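Side-chain contacts in cytochrome P450 reductase (Amycolatopsis methanolica 239, PDB 5OGX), which passes electrons from NADH, through FAD and probably a [2Fe-2S] cluster, to a partner cytochrome P450 that O-demethylates lignin-derived aromatics such as guaiacol: residues Ala155-Val160 with Ile225-Leu230; Gly254-Ile259 with Pro264-Val269; Val110-Ile113 with Thr117-Val120. All coordinates share one frame; numbering follows the deposited sequence.

The three contacts lie around the junction of the FAD-binding and NAD-binding domains. Contact 1 crosses that junction, contact 2 lies within the NAD-binding domain and contact 3 within the FAD-binding domain. Contacts 1 and 2 touch through packing, L230 CD1 meeting I259 CG2 at 3.6 Å. Contacts 2 and 3 meet where R255 NH2 lies 3.5 Å from R119 NH1; the acids E162 and D252 bind both arginines. Each contact approaches the FAD-binding residue H164: the side chains of R119, F256 and R227 are about 4, 6 and 8 Å from its side chain. Contact 3 is nearest the cofactor, the side chain of T117 lying about 7 Å from FAD.

Contact 1 of 3, residues Ala155-Val160 with Ile225-Leu230; sequences ADEDKV and IARTAL
E157 and R227 each set CG anti to their own carbonyl carbon (chi1 -57° in the glutamate), and the two side chains then reach for each other from opposite directions. The glutamate runs on extended beyond CG, while the arginine bends at chi3 and presents its two terminal nitrogens to the acid. The result is an end-on salt bridge with one nitrogen for each oxygen. NH2 of R227 donates to OE2 of E157 over 3.0 Å in a nearly straight bond (167°); this oxygen lies in the guanidinium plane but is met from above the carboxylate plane. NH1 of R227 reaches OE1 of E157, also at 3.0 Å, along a more bent path that arrives on the syn side. With the two flat groups turned 49° apart, the pairing is twisted rather than coplanar.

OE1 of E157 and NH1 of R227 each have a second partner: the oxygen accepts from the backbone N of T154, and the nitrogen donates to the carbonyl O of A152. Beside the bridge, a water accepts from N of A155 at 2.9 Å and donates to OG1 of T228 at 2.7 Å, a hydroxyl also bonded to O of G224. Long, flexible residues suit E157 and R227, since the loop and helix backbones stay well apart. R227 is modelled in two conformers, and the bridge described belongs to one of them. In this conformer it links a loop of the FAD-binding domain to helix 219-232 of the NAD-binding domain through paired charges, and the nearby guanidinium of R255 probably makes the negative charge of E157 more welcome.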
# COMPACT_ATOMS: atom_id res chain seq x y z
N ALA A 155 3.30 -13.07 -4.31
CA ALA A 155 1.97 -13.68 -4.29
C ALA A 155 2.02 -15.17 -4.01
O ALA A 155 1.01 -15.73 -3.54
CB ALA A 155 1.26 -13.42 -5.62
N ASP A 156 3.15 -15.82 -4.26
CA ASP A 156 3.28 -17.24 -3.95
C ASP A 156 3.47 -17.50 -2.46
O ASP A 156 3.27 -18.63 -2.01
CB ASP A 156 4.47 -17.83 -4.72
CG ASP A 156 5.77 -17.17 -4.34
OD1 ASP A 156 5.90 -15.95 -4.59
OD2 ASP A 156 6.65 -17.84 -3.76
N GLU A 157 3.90 -16.49 -1.70
CA GLU A 157 4.03 -16.61 -0.25
C GLU A 157 2.67 -16.30 0.37
O GLU A 157 2.43 -15.24 0.94
CB GLU A 157 5.13 -15.67 0.26
CG GLU A 157 6.49 -15.91 -0.41
CD GLU A 157 7.52 -14.82 -0.14
OE1 GLU A 157 7.14 -13.64 0.10
OE2 GLU A 157 8.73 -15.13 -0.17
N ASP A 158 1.74 -17.25 0.19
CA ASP A 158 0.34 -16.92 0.41
C ASP A 158 -0.21 -17.41 1.75
O ASP A 158 -1.39 -17.20 2.02
CB ASP A 158 -0.54 -17.44 -0.74
CG ASP A 158 -0.41 -18.93 -0.98
OD1 ASP A 158 0.24 -19.64 -0.17
OD2 ASP A 158 -0.96 -19.40 -2.00
N LYS A 159 0.62 -18.03 2.59
CA LYS A 159 0.16 -18.54 3.87
C LYS A 159 0.78 -17.85 5.07
O LYS A 159 0.29 -18.04 6.19
CB LYS A 159 0.43 -20.05 3.97
CG LYS A 159 -0.50 -20.89 3.12
CD LYS A 159 -1.77 -21.22 3.89
CE LYS A 159 -1.59 -22.47 4.72
NZ LYS A 159 -2.63 -22.58 5.78
N VAL A 160 1.83 -17.07 4.89
CA VAL A 160 2.47 -16.36 5.99
C VAL A 160 2.68 -14.93 5.53
O VAL A 160 3.51 -14.67 4.65
CB VAL A 160 3.81 -17.00 6.40
CG1 VAL A 160 4.46 -16.18 7.50
CG2 VAL A 160 3.60 -18.46 6.85
N ILE A 225 7.05 -6.00 -4.68
CA ILE A 225 6.95 -5.52 -6.05
C ILE A 225 8.26 -5.78 -6.80
O ILE A 225 8.25 -6.25 -7.95
CB ILE A 225 6.57 -4.03 -6.08
CG1 ILE A 225 5.12 -3.86 -5.62
CG2 ILE A 225 6.75 -3.46 -7.49
CD1 ILE A 225 4.81 -2.46 -5.13
N ALA A 226 9.40 -5.45 -6.19
CA ALA A 226 10.68 -5.64 -6.86
C ALA A 226 10.94 -7.11 -7.16
O ALA A 226 11.38 -7.46 -8.26
CB ALA A 226 11.82 -5.08 -6.00
N ARG A 227 10.68 -7.99 -6.19
CA ARG A 227 10.89 -9.42 -6.43
C ARG A 227 9.97 -9.93 -7.52
O ARG A 227 10.37 -10.76 -8.35
CB ARG A 227 10.68 -10.21 -5.14
CG ARG A 227 11.78 -10.01 -4.12
CD ARG A 227 11.66 -11.05 -3.01
NE ARG A 227 10.59 -10.76 -2.06
CZ ARG A 227 9.98 -11.68 -1.32
NH1 ARG A 227 9.02 -11.34 -0.46
NH2 ARG A 227 10.32 -12.95 -1.45
N THR A 228 8.72 -9.46 -7.54
CA THR A 228 7.80 -9.90 -8.58
C THR A 228 8.26 -9.43 -9.95
O THR A 228 8.21 -10.19 -10.93
CB THR A 228 6.39 -9.38 -8.29
OG1 THR A 228 5.99 -9.86 -6.99
CG2 THR A 228 5.41 -9.88 -9.36
N ALA A 229 8.71 -8.17 -10.04
CA ALA A 229 9.12 -7.63 -11.33
C ALA A 229 10.34 -8.36 -11.86
O ALA A 229 10.46 -8.59 -13.07
CB ALA A 229 9.43 -6.13 -11.20
N LEU A 230 11.25 -8.72 -10.96
CA LEU A 230 12.46 -9.42 -11.37
C LEU A 230 12.18 -10.86 -11.76
O LEU A 230 12.86 -11.41 -12.64
CB LEU A 230 13.49 -9.34 -10.24
CG LEU A 230 14.15 -7.97 -10.06
CD1 LEU A 230 14.95 -7.91 -8.74
CD2 LEU A 230 15.04 -7.60 -11.27
O HOH W 1 4.24 -11.90 -6.75

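Contact 2 of 3, residues Gly254-Ile259 with Pro264-Val269; sequences GRFAEI and PGFRFV
F256 and F268 supply the aromatic stacking. Their rings lie face to face in an offset stack, centroids 4.0 Å apart and planes only 12° from parallel. The offset brings CD2 of F256 over the centre of the F268 ring, where it meets CZ of F268 at 3.5 Å. Flat phenyl groups suit this place because they fill the layer between helix and strand without needing polar partners.

CH-pi contacts come next. CG2 of I259, the branch standing anti to the backbone N, sits squarely over the F266 ring, 3.8 Å from its centroid and 13° off the normal. CB of F256 likewise lies over the face of F268. Beta-branching helps I259 here, since one methyl covers the ring while CG1 leads elsewhere.

A looser apolar touch joins CD1 of F256 to CZ of F266 at 4.3 Å, so F256 meets both phenylalanines of the strand. F266 and F268, two residues apart, point to the same side of the strand and face F256 and I259, one helical turn apart.

The axes of segments 254-259 and 266-269 run roughly antiparallel and come within 8.2 Å; their helix and strand belong to the beta-alpha-beta unit begun by strand 238-244. L240 and H242 of that strand touch F268, while helix 219-232 also packs here, with L219 and V223 against F256 and L230 against I259 and F266.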
# COMPACT_ATOMS: atom_id res chain seq x y z
N GLY A 254 21.28 -8.41 3.96
CA GLY A 254 21.69 -9.68 3.35
C GLY A 254 20.70 -10.16 2.30
O GLY A 254 21.10 -10.71 1.27
N ARG A 255 19.40 -9.95 2.55
CA ARG A 255 18.38 -10.35 1.59
C ARG A 255 18.51 -9.57 0.29
O ARG A 255 18.43 -10.14 -0.80
CB ARG A 255 16.97 -10.17 2.17
CG ARG A 255 15.90 -10.13 1.09
CD ARG A 255 14.58 -10.82 1.45
NE ARG A 255 13.87 -10.05 2.46
CZ ARG A 255 12.56 -10.10 2.71
NH1 ARG A 255 11.74 -10.89 2.02
NH2 ARG A 255 12.07 -9.35 3.68
N PHE A 256 18.72 -8.25 0.38
CA PHE A 256 18.87 -7.46 -0.84
C PHE A 256 20.16 -7.79 -1.56
O PHE A 256 20.21 -7.74 -2.79
CB PHE A 256 18.78 -5.98 -0.51
CG PHE A 256 17.47 -5.59 0.09
CD1 PHE A 256 16.30 -5.77 -0.62
CD2 PHE A 256 17.40 -5.08 1.38
CE1 PHE A 256 15.06 -5.44 -0.05
CE2 PHE A 256 16.19 -4.75 1.95
CZ PHE A 256 15.01 -4.92 1.22
N ALA A 257 21.22 -8.15 -0.81
CA ALA A 257 22.47 -8.54 -1.45
C ALA A 257 22.29 -9.81 -2.26
O ALA A 257 22.83 -9.93 -3.36
CB ALA A 257 23.56 -8.72 -0.39
N GLU A 258 21.49 -10.76 -1.76
CA GLU A 258 21.22 -11.98 -2.52
C GLU A 258 20.43 -11.68 -3.79
O GLU A 258 20.68 -12.29 -4.83
CB GLU A 258 20.47 -12.99 -1.66
CG GLU A 258 21.36 -13.71 -0.66
CD GLU A 258 20.80 -15.06 -0.25
OE1 GLU A 258 19.73 -15.45 -0.76
OE2 GLU A 258 21.45 -15.74 0.58
N ILE A 259 19.48 -10.74 -3.72
CA ILE A 259 18.75 -10.35 -4.92
C ILE A 259 19.70 -9.76 -5.95
O ILE A 259 19.68 -10.14 -7.13
CB ILE A 259 17.61 -9.37 -4.57
CG1 ILE A 259 16.61 -10.04 -3.63
CG2 ILE A 259 16.89 -8.94 -5.88
CD1 ILE A 259 15.50 -9.11 -3.10
N PRO A 264 21.49 -8.79 -12.24
CA PRO A 264 22.53 -7.75 -12.43
C PRO A 264 21.98 -6.36 -12.63
O PRO A 264 22.73 -5.39 -12.47
CB PRO A 264 23.29 -8.24 -13.68
CG PRO A 264 22.99 -9.73 -13.74
CD PRO A 264 21.55 -9.81 -13.30
N GLY A 265 20.69 -6.22 -12.97
CA GLY A 265 20.06 -4.92 -13.11
C GLY A 265 19.48 -4.36 -11.83
O GLY A 265 19.01 -3.22 -11.81
N PHE A 266 19.51 -5.15 -10.75
CA PHE A 266 18.98 -4.72 -9.47
C PHE A 266 20.07 -4.03 -8.66
O PHE A 266 21.22 -4.49 -8.62
CB PHE A 266 18.44 -5.92 -8.69
CG PHE A 266 17.98 -5.57 -7.29
CD1 PHE A 266 16.73 -5.00 -7.07
CD2 PHE A 266 18.82 -5.79 -6.20
CE1 PHE A 266 16.31 -4.68 -5.78
CE2 PHE A 266 18.41 -5.47 -4.91
CZ PHE A 266 17.15 -4.90 -4.70
N ARG A 267 19.70 -2.93 -8.02
CA ARG A 267 20.58 -2.27 -7.06
C ARG A 267 19.76 -1.89 -5.84
O ARG A 267 18.62 -1.45 -5.97
CB ARG A 267 21.25 -1.01 -7.63
CG ARG A 267 21.66 -1.11 -9.08
CD ARG A 267 22.91 -0.29 -9.41
NE ARG A 267 22.68 1.15 -9.34
CZ ARG A 267 22.80 2.00 -10.36
NH1 ARG A 267 23.12 1.56 -11.57
NH2 ARG A 267 22.58 3.29 -10.17
N PHE A 268 20.36 -2.04 -4.67
CA PHE A 268 19.77 -1.60 -3.41
C PHE A 268 20.64 -0.50 -2.83
O PHE A 268 21.85 -0.70 -2.64
CB PHE A 268 19.65 -2.75 -2.41
CG PHE A 268 18.99 -2.36 -1.13
CD1 PHE A 268 17.63 -2.06 -1.11
CD2 PHE A 268 19.72 -2.27 0.04
CE1 PHE A 268 17.01 -1.70 0.06
CE2 PHE A 268 19.10 -1.89 1.22
CZ PHE A 268 17.74 -1.61 1.23
N VAL A 269 20.04 0.64 -2.52
CA VAL A 269 20.78 1.84 -2.14
C VAL A 269 20.20 2.45 -0.87
O VAL A 269 19.18 3.16 -0.92
CB VAL A 269 20.77 2.89 -3.26
CG1 VAL A 269 21.64 4.09 -2.89
CG2 VAL A 269 21.19 2.27 -4.59

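Contact 3 of 3, residues Val110-Ile113 with Thr117-Val120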
# COMPACT_ATOMS: atom_id res chain seq x y z
N VAL A 110 7.43 -12.37 15.89
CA VAL A 110 7.62 -10.93 15.96
C VAL A 110 9.07 -10.69 16.35
O VAL A 110 9.54 -11.22 17.36
CB VAL A 110 6.64 -10.24 16.94
CG1 VAL A 110 6.58 -10.97 18.26
CG2 VAL A 110 7.02 -8.79 17.14
N ALA A 111 9.79 -9.95 15.52
CA ALA A 111 11.23 -9.84 15.65
C ALA A 111 11.64 -8.38 15.54
O ALA A 111 11.17 -7.66 14.65
CB ALA A 111 11.95 -10.67 14.57
N ASP A 112 12.50 -7.94 16.45
CA ASP A 112 13.09 -6.61 16.36
C ASP A 112 14.22 -6.68 15.34
O ASP A 112 15.21 -7.37 15.56
CB ASP A 112 13.59 -6.16 17.73
CG ASP A 112 12.46 -5.76 18.67
OD1 ASP A 112 11.81 -4.73 18.42
OD2 ASP A 112 12.22 -6.50 19.65
N ILE A 113 14.06 -5.99 14.20
CA ILE A 113 15.00 -6.13 13.10
C ILE A 113 15.87 -4.90 12.88
O ILE A 113 16.89 -5.00 12.19
CB ILE A 113 14.28 -6.52 11.79
CG1 ILE A 113 13.29 -5.44 11.34
CG2 ILE A 113 13.59 -7.87 11.94
CD1 ILE A 113 12.63 -5.77 10.00
N THR A 117 11.96 -0.86 14.56
CA THR A 117 11.41 -1.61 13.44
C THR A 117 11.21 -3.06 13.83
O THR A 117 12.12 -3.69 14.39
CB THR A 117 12.33 -1.52 12.20
OG1 THR A 117 12.62 -0.15 11.92
CG2 THR A 117 11.64 -2.14 11.00
N ARG A 118 10.03 -3.60 13.52
CA ARG A 118 9.72 -5.00 13.77
C ARG A 118 9.21 -5.69 12.52
O ARG A 118 8.47 -5.10 11.73
CB ARG A 118 8.68 -5.13 14.87
CG ARG A 118 9.30 -5.08 16.24
CD ARG A 118 8.30 -5.20 17.37
NE ARG A 118 9.02 -5.56 18.58
CZ ARG A 118 8.48 -6.09 19.67
NH1 ARG A 118 7.18 -6.33 19.75
NH2 ARG A 118 9.27 -6.38 20.70
N ARG A 119 9.59 -6.95 12.36
CA ARG A 119 8.97 -7.84 11.39
C ARG A 119 7.89 -8.63 12.10
O ARG A 119 8.09 -9.13 13.21
CB ARG A 119 10.00 -8.79 10.77
CG ARG A 119 9.53 -9.39 9.43
CD ARG A 119 10.36 -10.60 9.00
NE ARG A 119 11.80 -10.40 9.18
CZ ARG A 119 12.59 -9.75 8.33
NH1 ARG A 119 12.09 -9.22 7.21
NH2 ARG A 119 13.88 -9.63 8.60
N VAL A 120 6.72 -8.72 11.48
CA VAL A 120 5.63 -9.53 12.01
C VAL A 120 5.25 -10.55 10.95
O VAL A 120 4.95 -10.18 9.81
CB VAL A 120 4.43 -8.66 12.41
CG1 VAL A 120 3.28 -9.54 12.84
CG2 VAL A 120 4.83 -7.66 13.51
O HOH W 2 12.88 -2.90 17.10
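A beta hairpin joins V110-I113 to T117-V120, where A111 and R119 form a hydrogen-bonded antiparallel pair: N of A111 donates to O of R119 at 3.0 Å, and N of R119 to O of A111 at 2.9 Å. Nearer the turn, N of I113 reaches O of T117 at 3.0 Å.

On the face carrying D112, R118 lies alongside the acid and grips it side-on. Its NE meets OD1 of D112 at 2.9 Å, nearly straight (167°), and its NH2 meets OD2 of D112 at 3.1 Å, the planes 53° apart. Extended from CG to NE (chi2 179°), the arginine carries CD and NH1 obliquely across CG2 of V110, and NH1 bonds to O of L178. Putting a leucine here would probably deprive D112 of its charge partner and L178 O of a donor.

I113 sets CG2 3.8 Å from NH2 of R119, crossing that side chain at about a right angle, with CD1 over the rim of one guanidinium face; CG1 of I113 packs on CG2 of T117 at 3.7 Å. R119 suits its place, salt-bridged to D252 and E162. Strand 160-166 flanks strand 117-124, H164 touching R119 and V165 touching V120.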